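Local coordinates for glucanase (PDB 5GY3), which probably hydrolyses internal beta-1,4-glucosidic linkages in cellulose and related beta-glucans, as a family 8 glycoside hydrolase, at residues A[64-69]-A[121-126]; A[217-222]-A[271-276]; A[223-226]-A[231-234]; A[233-238]-A[275-280]. All coordinates share one frame; numbering follows the deposited sequence.

Interaction 1 (A[64-69]-A[121-126]); sequences NGLFYW and KYTVVT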
loop_
_atom_site.group_PDB
_atom_site.type_symbol
_atom_site.label_atom_id
_atom_site.label_comp_id
_atom_site.label_asym_id
_atom_site.label_seq_id
_atom_site.Cartn_x
_atom_site.Cartn_y
_atom_site.Cartn_z
ATOM N N ASN A 64 12.201 -16.685 -5.720
ATOM C CA ASN A 64 10.758 -16.818 -5.591
ATOM C C ASN A 64 9.966 -15.894 -6.505
ATOM O O ASN A 64 8.737 -15.933 -6.459
ATOM C CB ASN A 64 10.320 -16.605 -4.121
ATOM C CG ASN A 64 10.710 -15.243 -3.568
ATOM O OD1 ASN A 64 10.927 -14.282 -4.311
ATOM N ND2 ASN A 64 10.784 -15.149 -2.243
ATOM N N GLY A 65 10.615 -15.082 -7.338
ATOM C CA GLY A 65 9.893 -14.211 -8.248
ATOM C C GLY A 65 9.383 -12.916 -7.651
ATOM O O GLY A 65 8.754 -12.128 -8.377
ATOM N N LEU A 66 9.627 -12.660 -6.363
ATOM C CA LEU A 66 9.206 -11.419 -5.735
ATOM C C LEU A 66 10.377 -10.430 -5.799
ATOM O O LEU A 66 11.275 -10.579 -6.631
ATOM C CB LEU A 66 8.697 -11.709 -4.322
ATOM C CG LEU A 66 7.464 -12.630 -4.294
ATOM C CD1 LEU A 66 7.148 -13.033 -2.865
ATOM C CD2 LEU A 66 6.286 -11.897 -4.920
ATOM N N PHE A 67 10.383 -9.409 -4.951
ATOM C CA PHE A 67 11.370 -8.345 -5.061
ATOM C C PHE A 67 11.948 -8.018 -3.692
ATOM O O PHE A 67 11.197 -7.852 -2.726
ATOM C CB PHE A 67 10.746 -7.083 -5.679
ATOM C CG PHE A 67 10.132 -7.321 -7.027
ATOM C CD1 PHE A 67 8.815 -7.729 -7.141
ATOM C CD2 PHE A 67 10.881 -7.166 -8.180
ATOM C CE1 PHE A 67 8.253 -7.972 -8.395
ATOM C CE2 PHE A 67 10.326 -7.395 -9.433
ATOM C CZ PHE A 67 9.015 -7.808 -9.537
ATOM N N TYR A 68 13.277 -7.899 -3.614
ATOM C CA TYR A 68 13.896 -7.276 -2.446
ATOM C C TYR A 68 13.276 -5.903 -2.222
ATOM O O TYR A 68 13.132 -5.118 -3.162
ATOM C CB TYR A 68 15.407 -7.148 -2.657
ATOM C CG TYR A 68 16.074 -8.443 -3.058
ATOM C CD1 TYR A 68 15.894 -9.600 -2.311
ATOM C CD2 TYR A 68 16.881 -8.511 -4.186
ATOM C CE1 TYR A 68 16.507 -10.786 -2.670
ATOM C CE2 TYR A 68 17.493 -9.697 -4.557
ATOM C CZ TYR A 68 17.303 -10.830 -3.795
ATOM O OH TYR A 68 17.910 -12.014 -4.159
ATOM N N TRP A 69 12.890 -5.610 -0.977
ATOM C CA TRP A 69 11.973 -4.493 -0.780
ATOM C C TRP A 69 12.656 -3.134 -0.739
ATOM O O TRP A 69 11.997 -2.137 -1.020
ATOM C CB TRP A 69 11.149 -4.675 0.499
ATOM C CG TRP A 69 11.890 -4.353 1.774
ATOM C CD1 TRP A 69 12.801 -5.142 2.413
ATOM C CD2 TRP A 69 11.761 -3.160 2.568
ATOM N NE1 TRP A 69 13.251 -4.515 3.560
ATOM C CE2 TRP A 69 12.630 -3.297 3.673
ATOM C CE3 TRP A 69 10.997 -1.989 2.449
ATOM C CZ2 TRP A 69 12.757 -2.307 4.650
ATOM C CZ3 TRP A 69 11.125 -1.007 3.421
ATOM C CH2 TRP A 69 11.995 -1.176 4.508
ATOM N N LYS A 121 1.823 -18.255 -3.906
ATOM C CA LYS A 121 2.607 -19.421 -3.517
ATOM C C LYS A 121 3.430 -19.158 -2.256
ATOM O O LYS A 121 3.504 -20.016 -1.367
ATOM C CB LYS A 121 3.516 -19.843 -4.665
ATOM C CG LYS A 121 4.417 -21.009 -4.315
ATOM C CD LYS A 121 5.182 -21.496 -5.523
ATOM C CE LYS A 121 6.070 -22.673 -5.130
ATOM N NZ LYS A 121 6.886 -23.123 -6.282
ATOM N N TYR A 122 4.045 -17.978 -2.148
ATOM C CA TYR A 122 5.034 -17.724 -1.106
ATOM C C TYR A 122 4.586 -16.813 0.026
ATOM O O TYR A 122 5.225 -16.831 1.085
ATOM C CB TYR A 122 6.297 -17.114 -1.719
ATOM C CG TYR A 122 6.987 -18.047 -2.670
ATOM C CD1 TYR A 122 7.797 -19.077 -2.200
ATOM C CD2 TYR A 122 6.840 -17.895 -4.043
ATOM C CE1 TYR A 122 8.434 -19.937 -3.082
ATOM C CE2 TYR A 122 7.471 -18.746 -4.927
ATOM C CZ TYR A 122 8.267 -19.761 -4.443
ATOM O OH TYR A 122 8.891 -20.596 -5.337
ATOM N N THR A 123 3.554 -15.985 -0.158
ATOM C CA THR A 123 3.165 -15.064 0.906
ATOM C C THR A 123 1.799 -15.353 1.514
ATOM O O THR A 123 1.485 -14.795 2.574
ATOM C CB THR A 123 3.180 -13.595 0.426
ATOM O OG1 THR A 123 1.996 -13.304 -0.336
ATOM C CG2 THR A 123 4.423 -13.297 -0.410
ATOM N N VAL A 124 0.981 -16.192 0.889
ATOM C CA VAL A 124 -0.364 -16.466 1.387
ATOM C C VAL A 124 -0.347 -17.795 2.119
ATOM O O VAL A 124 0.123 -18.809 1.579
ATOM C CB VAL A 124 -1.398 -16.464 0.251
ATOM C CG1 VAL A 124 -2.733 -17.041 0.751
ATOM C CG2 VAL A 124 -1.602 -15.046 -0.237
ATOM N N VAL A 125 -0.840 -17.787 3.357
ATOM C CA VAL A 125 -0.857 -18.985 4.182
ATOM C C VAL A 125 -2.253 -19.175 4.756
ATOM O O VAL A 125 -3.077 -18.260 4.777
ATOM C CB VAL A 125 0.193 -18.934 5.317
ATOM C CG1 VAL A 125 1.603 -18.793 4.737
ATOM C CG2 VAL A 125 -0.119 -17.799 6.279
ATOM N N THR A 126 -2.515 -20.405 5.188
ATOM C CA THR A 126 -3.727 -20.743 5.920
ATOM C C THR A 126 -3.443 -20.599 7.408
ATOM O O THR A 126 -2.517 -21.234 7.921
ATOM C CB THR A 126 -4.156 -22.176 5.611
ATOM O OG1 THR A 126 -4.238 -22.354 4.196
ATOM C CG2 THR A 126 -5.505 -22.476 6.243
#
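Asn64 sets its CB squarely over one face of the Tyr122 ring. This is a CH-pi contact, with CB 3.6 Å from the ring centroid and 8° off the ring normal. The backbone O of Asn64 also lies close, 3.4 Å from Tyr122 CE2. Across the ring, on its opposite face, Lys121 CG sits over the centre, so the phenol is clamped flat between two aliphatic groups. Next to this sandwich Leu66 crosses Thr123 at a slant, and their methyls Leu66 CD1 and Thr123 CG2 meet at 3.7 Å. The torsion of Thr123 (chi1 79°) gives that CG2 to the leucine and leaves OG1 to bond Leu119 O one turn back in helix 106-123. In this family's (alpha/alpha)6 barrel, the contact holds the loop leading to strand 70-71 against the C-terminal part of helix 106-123. An Asx turn shapes the loop: Asn64 OD1 accepts from Leu66 N at 2.9 Å, the donor lying 32° off the carbonyl plane. Gly65 makes the bend with a positive phi. Farther out, Asn64 O is hydrogen-bonded to Ser118 OG, and Leu66 also packs on Leu119 and on Asp89 of helix 86-103.

Interaction 2 (A[217-222]-A[271-276]); sequences DAIRIP and LAVRDL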
loop_
_atom_site.group_PDB
_atom_site.type_symbol
_atom_site.label_atom_id
_atom_site.label_comp_id
_atom_site.label_asym_id
_atom_site.label_seq_id
_atom_site.Cartn_x
_atom_site.Cartn_y
_atom_site.Cartn_z
ATOM N N ASP A 217 1.372 3.636 8.073
ATOM C CA ASP A 217 0.935 2.460 7.325
ATOM C C ASP A 217 -0.588 2.377 7.301
ATOM O O ASP A 217 -1.206 2.332 6.225
ATOM C CB ASP A 217 1.514 1.178 7.931
ATOM C CG ASP A 217 2.923 0.862 7.439
ATOM O OD1 ASP A 217 3.458 1.588 6.568
ATOM O OD2 ASP A 217 3.487 -0.136 7.920
ATOM N N ALA A 218 -1.202 2.404 8.487
ATOM C CA ALA A 218 -2.625 2.096 8.615
ATOM C C ALA A 218 -3.512 3.086 7.873
ATOM O O ALA A 218 -4.601 2.705 7.418
ATOM C CB ALA A 218 -3.006 2.051 10.094
ATOM N N ILE A 219 -3.064 4.341 7.730
ATOM C CA ILE A 219 -3.865 5.354 7.050
ATOM C C ILE A 219 -4.136 4.978 5.593
ATOM O O ILE A 219 -5.078 5.495 4.987
ATOM C CB ILE A 219 -3.160 6.724 7.173
ATOM C CG1 ILE A 219 -4.098 7.860 6.754
ATOM C CG2 ILE A 219 -1.894 6.750 6.327
ATOM C CD1 ILE A 219 -5.394 7.886 7.542
ATOM N N ARG A 220 -3.355 4.065 5.008
ATOM C CA ARG A 220 -3.660 3.613 3.654
ATOM C C ARG A 220 -4.891 2.713 3.592
ATOM O O ARG A 220 -5.430 2.510 2.499
ATOM C CB ARG A 220 -2.454 2.881 3.055
ATOM C CG ARG A 220 -1.326 3.828 2.724
ATOM C CD ARG A 220 -0.232 3.145 1.925
ATOM N NE ARG A 220 0.244 1.940 2.600
ATOM C CZ ARG A 220 1.333 1.883 3.358
ATOM N NH1 ARG A 220 2.066 2.975 3.538
ATOM N NH2 ARG A 220 1.691 0.731 3.929
ATOM N N ILE A 221 -5.335 2.167 4.730
ATOM C CA ILE A 221 -6.479 1.252 4.718
ATOM C C ILE A 221 -7.738 1.927 4.186
ATOM O O ILE A 221 -8.387 1.365 3.286
ATOM C CB ILE A 221 -6.668 0.635 6.118
ATOM C CG1 ILE A 221 -5.435 -0.197 6.494
ATOM C CG2 ILE A 221 -7.971 -0.201 6.221
ATOM C CD1 ILE A 221 -5.383 -0.639 7.984
ATOM N N PRO A 222 -8.148 3.104 4.674
ATOM C CA PRO A 222 -9.337 3.740 4.090
ATOM C C PRO A 222 -9.135 4.153 2.647
ATOM O O PRO A 222 -10.102 4.176 1.872
ATOM C CB PRO A 222 -9.582 4.948 5.004
ATOM C CG PRO A 222 -8.259 5.193 5.684
ATOM C CD PRO A 222 -7.663 3.833 5.863
ATOM N N LEU A 271 -4.032 14.454 4.708
ATOM C CA LEU A 271 -5.298 15.168 4.654
ATOM C C LEU A 271 -6.108 14.767 3.425
ATOM O O LEU A 271 -7.339 14.706 3.492
ATOM C CB LEU A 271 -5.031 16.673 4.672
ATOM C CG LEU A 271 -6.231 17.613 4.638
ATOM C CD1 LEU A 271 -7.169 17.285 5.778
ATOM C CD2 LEU A 271 -5.757 19.073 4.716
ATOM N N ALA A 272 -5.433 14.467 2.312
ATOM C CA ALA A 272 -6.132 13.990 1.122
ATOM C C ALA A 272 -6.830 12.658 1.382
ATOM O O ALA A 272 -7.951 12.434 0.914
ATOM C CB ALA A 272 -5.156 13.875 -0.049
ATOM N N VAL A 273 -6.202 11.765 2.148
ATOM C CA VAL A 273 -6.891 10.525 2.514
ATOM C C VAL A 273 -8.101 10.816 3.395
ATOM O O VAL A 273 -9.155 10.181 3.258
ATOM C CB VAL A 273 -5.918 9.545 3.198
ATOM C CG1 VAL A 273 -6.676 8.332 3.770
ATOM C CG2 VAL A 273 -4.861 9.086 2.209
ATOM N N ARG A 274 -7.971 11.762 4.330
ATOM C CA ARG A 274 -9.116 12.147 5.150
ATOM C C ARG A 274 -10.267 12.642 4.276
ATOM O O ARG A 274 -11.418 12.232 4.466
ATOM C CB ARG A 274 -8.698 13.207 6.175
ATOM C CG ARG A 274 -9.821 13.725 7.079
ATOM C CD ARG A 274 -10.471 14.940 6.455
ATOM N NE ARG A 274 -11.490 15.537 7.307
ATOM C CZ ARG A 274 -12.471 16.289 6.830
ATOM N NH1 ARG A 274 -13.373 16.818 7.653
ATOM N NH2 ARG A 274 -12.551 16.492 5.522
ATOM N N ASP A 275 -9.970 13.528 3.313
ATOM C CA ASP A 275 -11.012 14.058 2.433
ATOM C C ASP A 275 -11.657 12.943 1.621
ATOM O O ASP A 275 -12.885 12.906 1.462
ATOM C CB ASP A 275 -10.440 15.115 1.484
ATOM C CG ASP A 275 -10.152 16.451 2.166
ATOM O OD1 ASP A 275 -10.642 16.690 3.286
ATOM O OD2 ASP A 275 -9.428 17.266 1.557
ATOM N N LEU A 276 -10.838 12.023 1.103
ATOM C CA LEU A 276 -11.381 10.877 0.379
ATOM C C LEU A 276 -12.295 10.051 1.272
ATOM O O LEU A 276 -13.386 9.639 0.850
ATOM C CB LEU A 276 -10.241 10.016 -0.179
ATOM C CG LEU A 276 -10.647 8.760 -0.965
ATOM C CD1 LEU A 276 -11.426 9.126 -2.237
ATOM C CD2 LEU A 276 -9.429 7.925 -1.310
#
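Val273 is the residue of helical segment 271-276 that meets both Ile219 and Pro222, and it is reached two steps in. Leu271 and Ala272 come first; their carbonyls take the amides of Asp275 and Leu276, the regular i to i+4 bonds of the helix. Val273 then points at segment 217-222. With chi1 at 172° its CG1 lies trans to its own amide nitrogen and becomes the probing methyl, 3.5 Å from Ile219 O. CG1 and CD1 of Ile219 each lie 4.0 Å from Val273 CG1; the two side chains run past one another in opposite senses. Pro222 comes in at about a right angle, its ring atom CG 4.0 Å from Val273 CG1, so one methyl is shared by a carbonyl, an isoleucine and a proline. Arg274 turns away from this apolar patch. Its NH2 makes a salt bridge to Asp275 OD1 at 2.9 Å, tilted 21° out of the guanidinium plane, and a second to Glu280. Asp275 uses its other oxygen, OD2, for Arg247. The bond from CA to CB of Leu276 heads toward the first segment without touching it; the side chain packs on Val302 of helix 293-307. Across the contact, Asp217 to Arg220 form a type I turn, where a weak salt bridge joins Arg220 NH2 to Asp217 OD1; Arg220 also has a long, weak ion pair with Asp87, the predicted nucleophile. The buried contact thus joins helices 220-228 and 268-278, with helix 293-307 packing on Ile219 and Val273, and helix 236-243 on Ile219 and Pro222.

Interaction 3 (A[223-226]-A[231-234]); sequences LYLS and QSAL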
loop_
_atom_site.group_PDB
_atom_site.type_symbol
_atom_site.label_atom_id
_atom_site.label_comp_id
_atom_site.label_asym_id
_atom_site.label_seq_id
_atom_site.Cartn_x
_atom_site.Cartn_y
_atom_site.Cartn_z
ATOM N N LEU A 223 -7.905 4.483 2.257
ATOM C CA LEU A 223 -7.617 4.686 0.845
ATOM C C LEU A 223 -7.950 3.436 0.041
ATOM O O LEU A 223 -8.693 3.501 -0.942
ATOM C CB LEU A 223 -6.151 5.074 0.657
ATOM C CG LEU A 223 -5.590 5.004 -0.768
ATOM C CD1 LEU A 223 -6.280 6.006 -1.711
ATOM C CD2 LEU A 223 -4.094 5.270 -0.721
ATOM N N TYR A 224 -7.421 2.275 0.448
ATOM C CA TYR A 224 -7.676 1.075 -0.350
ATOM C C TYR A 224 -9.138 0.644 -0.268
ATOM O O TYR A 224 -9.699 0.159 -1.262
ATOM C CB TYR A 224 -6.757 -0.062 0.094
ATOM C CG TYR A 224 -5.291 0.174 -0.163
ATOM C CD1 TYR A 224 -4.846 0.796 -1.325
ATOM C CD2 TYR A 224 -4.338 -0.241 0.768
ATOM C CE1 TYR A 224 -3.476 0.996 -1.551
ATOM C CE2 TYR A 224 -2.989 -0.042 0.553
ATOM C CZ TYR A 224 -2.559 0.577 -0.602
ATOM O OH TYR A 224 -1.200 0.754 -0.798
ATOM N N LEU A 225 -9.780 0.837 0.888
ATOM C CA LEU A 225 -11.201 0.519 1.011
ATOM C C LEU A 225 -12.044 1.389 0.091
ATOM O O LEU A 225 -12.937 0.896 -0.609
ATOM C CB LEU A 225 -11.664 0.707 2.457
ATOM C CG LEU A 225 -11.230 -0.328 3.493
ATOM C CD1 LEU A 225 -11.647 0.142 4.891
ATOM C CD2 LEU A 225 -11.820 -1.707 3.177
ATOM N N SER A 226 -11.814 2.699 0.129
ATOM C CA SER A 226 -12.580 3.594 -0.723
ATOM C C SER A 226 -12.260 3.367 -2.199
ATOM O O SER A 226 -13.140 3.519 -3.053
ATOM C CB SER A 226 -12.306 5.040 -0.325
ATOM O OG SER A 226 -13.116 5.888 -1.109
ATOM N N GLN A 231 -18.734 2.404 -0.608
ATOM C CA GLN A 231 -19.886 2.056 0.211
ATOM C C GLN A 231 -19.574 0.972 1.233
ATOM O O GLN A 231 -20.474 0.560 1.973
ATOM C CB GLN A 231 -21.054 1.631 -0.684
ATOM C CG GLN A 231 -21.740 2.825 -1.356
ATOM C CD GLN A 231 -22.294 3.813 -0.336
ATOM O OE1 GLN A 231 -23.249 3.509 0.388
ATOM N NE2 GLN A 231 -21.687 4.996 -0.263
ATOM N N SER A 232 -18.316 0.536 1.320
ATOM C CA SER A 232 -17.958 -0.541 2.237
ATOM C C SER A 232 -18.259 -0.177 3.681
ATOM O O SER A 232 -17.895 0.905 4.154
ATOM C CB SER A 232 -16.476 -0.873 2.102
ATOM O OG SER A 232 -16.088 -1.765 3.134
ATOM N N ALA A 233 -18.897 -1.108 4.398
ATOM C CA ALA A 233 -19.116 -0.918 5.827
ATOM C C ALA A 233 -17.820 -0.904 6.629
ATOM O O ALA A 233 -17.832 -0.461 7.783
ATOM C CB ALA A 233 -20.046 -2.005 6.367
ATOM N N LEU A 234 -16.708 -1.390 6.059
ATOM C CA LEU A 234 -15.425 -1.319 6.747
ATOM C C LEU A 234 -14.920 0.111 6.859
ATOM O O LEU A 234 -14.003 0.369 7.641
ATOM C CB LEU A 234 -14.382 -2.181 6.029
ATOM C CG LEU A 234 -14.656 -3.679 6.131
ATOM C CD1 LEU A 234 -13.817 -4.450 5.106
ATOM C CD2 LEU A 234 -14.368 -4.153 7.545
#
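Leu225 of helix 220-228 leans on Leu234 in the stretch that leads to helix 236-243, a short interhelical connection within the (alpha/alpha)6 barrel of family 8. An ST turn at Ser232 bends that connection. The backbones are nearest where Leu225 and Ser232 face each other, their CA atoms 6.9 Å apart. Leu225 can be followed outward from its root. The bond from CA to CB heads toward the connection, and CB meets Leu235 CD2 at 3.9 Å, just beyond the second segment. CG stands beside the backbone N and trans to the carbonyl carbon (chi1 -74°), which sends the fork of the side chain out over Leu234. Of the two methyls, CD1 comes in against the backbone and the root of the leucine: it is 3.6 Å from Leu234 O and 3.8 Å from Leu234 CB. CD2 lies 3.9 Å from the same CB, so the two methyls straddle it, and CD2 also touches the methyl Leu234 CD1. The two leucines therefore meet at about a right angle, the fork of one set across the stem of the other. CD2 of Leu225 also comes within 4.3 Å of Ser232 OG, a loose van der Waals approach. Phe155, from helix 155-164, also packs on Leu225, whereas Leu234 remains partly exposed. Before the turn, Gln231 N is hydrogen-bonded to Asp229 OD1. The Ser232 hydroxyl is tied down by the backbone: OG accepts from Leu234 N at 3.0 Å, with an N-H...O angle of 147°.

Interaction 4 (A[233-238]-A[275-280]); sequences ALLAPW and DLTLGE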
loop_
_atom_site.group_PDB
_atom_site.type_symbol
_atom_site.label_atom_id
_atom_site.label_comp_id
_atom_site.label_asym_id
_atom_site.label_seq_id
_atom_site.Cartn_x
_atom_site.Cartn_y
_atom_site.Cartn_z
ATOM N N ALA A 233 -18.897 -1.108 4.398
ATOM C CA ALA A 233 -19.116 -0.918 5.827
ATOM C C ALA A 233 -17.820 -0.904 6.629
ATOM O O ALA A 233 -17.832 -0.461 7.783
ATOM C CB ALA A 233 -20.046 -2.005 6.367
ATOM N N LEU A 234 -16.708 -1.390 6.059
ATOM C CA LEU A 234 -15.425 -1.319 6.747
ATOM C C LEU A 234 -14.920 0.111 6.859
ATOM O O LEU A 234 -14.003 0.369 7.641
ATOM C CB LEU A 234 -14.382 -2.181 6.029
ATOM C CG LEU A 234 -14.656 -3.679 6.131
ATOM C CD1 LEU A 234 -13.817 -4.450 5.106
ATOM C CD2 LEU A 234 -14.368 -4.153 7.545
ATOM N N LEU A 235 -15.490 1.041 6.101
ATOM C CA LEU A 235 -15.094 2.437 6.239
ATOM C C LEU A 235 -15.688 3.094 7.476
ATOM O O LEU A 235 -15.249 4.189 7.844
ATOM C CB LEU A 235 -15.492 3.215 4.979
ATOM C CG LEU A 235 -14.536 3.036 3.793
ATOM C CD1 LEU A 235 -15.176 3.464 2.497
ATOM C CD2 LEU A 235 -13.268 3.855 4.017
ATOM N N ALA A 236 -16.643 2.438 8.141
ATOM C CA ALA A 236 -17.378 3.094 9.225
ATOM C C ALA A 236 -16.494 3.614 10.357
ATOM O O ALA A 236 -16.690 4.770 10.774
ATOM C CB ALA A 236 -18.453 2.140 9.761
ATOM N N PRO A 237 -15.550 2.849 10.924
ATOM C CA PRO A 237 -14.746 3.429 12.016
ATOM C C PRO A 237 -13.851 4.561 11.545
ATOM O O PRO A 237 -13.549 5.472 12.332
ATOM C CB PRO A 237 -13.929 2.235 12.539
ATOM C CG PRO A 237 -13.871 1.278 11.386
ATOM C CD PRO A 237 -15.210 1.433 10.691
ATOM N N TRP A 238 -13.414 4.526 10.286
ATOM C CA TRP A 238 -12.563 5.586 9.757
ATOM C C TRP A 238 -13.333 6.892 9.635
ATOM O O TRP A 238 -12.857 7.955 10.056
ATOM C CB TRP A 238 -12.011 5.161 8.396
ATOM C CG TRP A 238 -11.199 3.917 8.503
ATOM C CD1 TRP A 238 -11.609 2.631 8.284
ATOM C CD2 TRP A 238 -9.828 3.845 8.890
ATOM N NE1 TRP A 238 -10.562 1.758 8.504
ATOM C CE2 TRP A 238 -9.460 2.481 8.883
ATOM C CE3 TRP A 238 -8.876 4.801 9.238
ATOM C CZ2 TRP A 238 -8.170 2.054 9.208
ATOM C CZ3 TRP A 238 -7.597 4.383 9.555
ATOM C CH2 TRP A 238 -7.254 3.018 9.541
ATOM N N ASP A 275 -9.970 13.528 3.313
ATOM C CA ASP A 275 -11.012 14.058 2.433
ATOM C C ASP A 275 -11.657 12.943 1.621
ATOM O O ASP A 275 -12.885 12.906 1.462
ATOM C CB ASP A 275 -10.440 15.115 1.484
ATOM C CG ASP A 275 -10.152 16.451 2.166
ATOM O OD1 ASP A 275 -10.642 16.690 3.286
ATOM O OD2 ASP A 275 -9.428 17.266 1.557
ATOM N N LEU A 276 -10.838 12.023 1.103
ATOM C CA LEU A 276 -11.381 10.877 0.379
ATOM C C LEU A 276 -12.295 10.051 1.272
ATOM O O LEU A 276 -13.386 9.639 0.850
ATOM C CB LEU A 276 -10.241 10.016 -0.179
ATOM C CG LEU A 276 -10.647 8.760 -0.965
ATOM C CD1 LEU A 276 -11.426 9.126 -2.237
ATOM C CD2 LEU A 276 -9.429 7.925 -1.310
ATOM N N THR A 277 -11.869 9.795 2.514
ATOM C CA THR A 277 -12.644 8.933 3.398
ATOM C C THR A 277 -14.013 9.526 3.694
ATOM O O THR A 277 -15.009 8.796 3.766
ATOM C CB THR A 277 -11.872 8.690 4.693
ATOM O OG1 THR A 277 -10.629 8.063 4.371
ATOM C CG2 THR A 277 -12.659 7.805 5.668
ATOM N N LEU A 278 -14.081 10.837 3.873
ATOM C CA LEU A 278 -15.336 11.494 4.210
ATOM C C LEU A 278 -16.121 11.932 2.984
ATOM O O LEU A 278 -17.223 12.471 3.130
ATOM C CB LEU A 278 -15.068 12.699 5.122
ATOM C CG LEU A 278 -14.496 12.397 6.508
ATOM C CD1 LEU A 278 -14.516 13.628 7.423
ATOM C CD2 LEU A 278 -15.221 11.221 7.155
ATOM N N GLY A 279 -15.598 11.697 1.783
ATOM C CA GLY A 279 -16.295 12.132 0.594
ATOM C C GLY A 279 -16.314 13.626 0.397
ATOM O O GLY A 279 -17.166 14.135 -0.335
ATOM N N GLU A 280 -15.409 14.348 1.033
ATOM C CA GLU A 280 -15.370 15.789 0.848
ATOM C C GLU A 280 -14.773 16.117 -0.515
ATOM O O GLU A 280 -13.680 15.636 -0.836
ATOM C CB GLU A 280 -14.561 16.465 1.945
ATOM C CG GLU A 280 -14.823 17.953 2.025
ATOM C CD GLU A 280 -14.387 18.549 3.339
ATOM O OE1 GLU A 280 -13.824 19.665 3.322
ATOM O OE2 GLU A 280 -14.606 17.900 4.389
#
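Thr277 and Trp238 share a chi1 of -60°, yet the result differs for each. In Thr277 it swings the methyl CG2 to the position trans to the amide nitrogen, facing segment 233-238, and turns OG1 back along its own helix. In Trp238 the bond from CA to CB itself points at segment 275-280; chi1 puts CG beside the backbone N and trans to the carbonyl carbon, and with chi2 at 96° the indole leads away, leaving CB for the threonine. The meeting point is therefore the stem of the tryptophan and not its rings: Thr277 CG2 lies 3.9 Å from Trp238 CB, with the carbonyl carbon Trp238 C at 4.1 Å from the same methyl. Leu235 adds a looser touch, its CD2 4.3 Å from Thr277 CG2. All three residues are buried, and the threonine hydroxyl is hydrogen-bonded to Val273 O, a turn earlier. This is helix-to-helix packing in the (alpha/alpha)6 barrel, helix 236-243 and the residues leading into it against the last turn of helix 268-278. A Schellman motif closes that last turn. Gly279 takes a positive phi, Glu280 N reaches Asp275 O at 2.9 Å, and Gly279 N bonds Leu276 O at 3.2 Å. On the other side of the contact, 233-235 have helical backbone angles, and Ala236 N bonds Ala233 O. The carbonyls Leu234 O and Leu235 O lie at the edge of the Trp238 ring system, in its plane. Leu191 and Pro192 from a loop, together with Ile221 of helix 220-228, pack around the indole, while Lys239 and Met242 of helix 236-243 also touch Thr277.

In the fold
Along the chain interaction 1 comes first and closes before the others open. Its centre is 26 Å from those of interactions 2 and 3 and 31 Å from that of interaction 4, and it lies across the chain's centre from interactions 2 and 4. Interactions 2, 3 and 4 form one cluster, with centres 7 to 11 Å apart. Interaction 3 is nested inside the loop closed by interaction 2; interaction 4 shares Leu234 with interaction 3 and Leu276 with interaction 2. Helices 220-228, 236-243 and 268-278 pack together; Leu276 CD2 touches Leu223 CD1 at 3.7 Å between the first and last, and Pro222 CG touches Trp238 CE3 between the first two. The four contacts thus lie in two separate regions of a single, mainly helical (alpha/alpha)6 barrel domain.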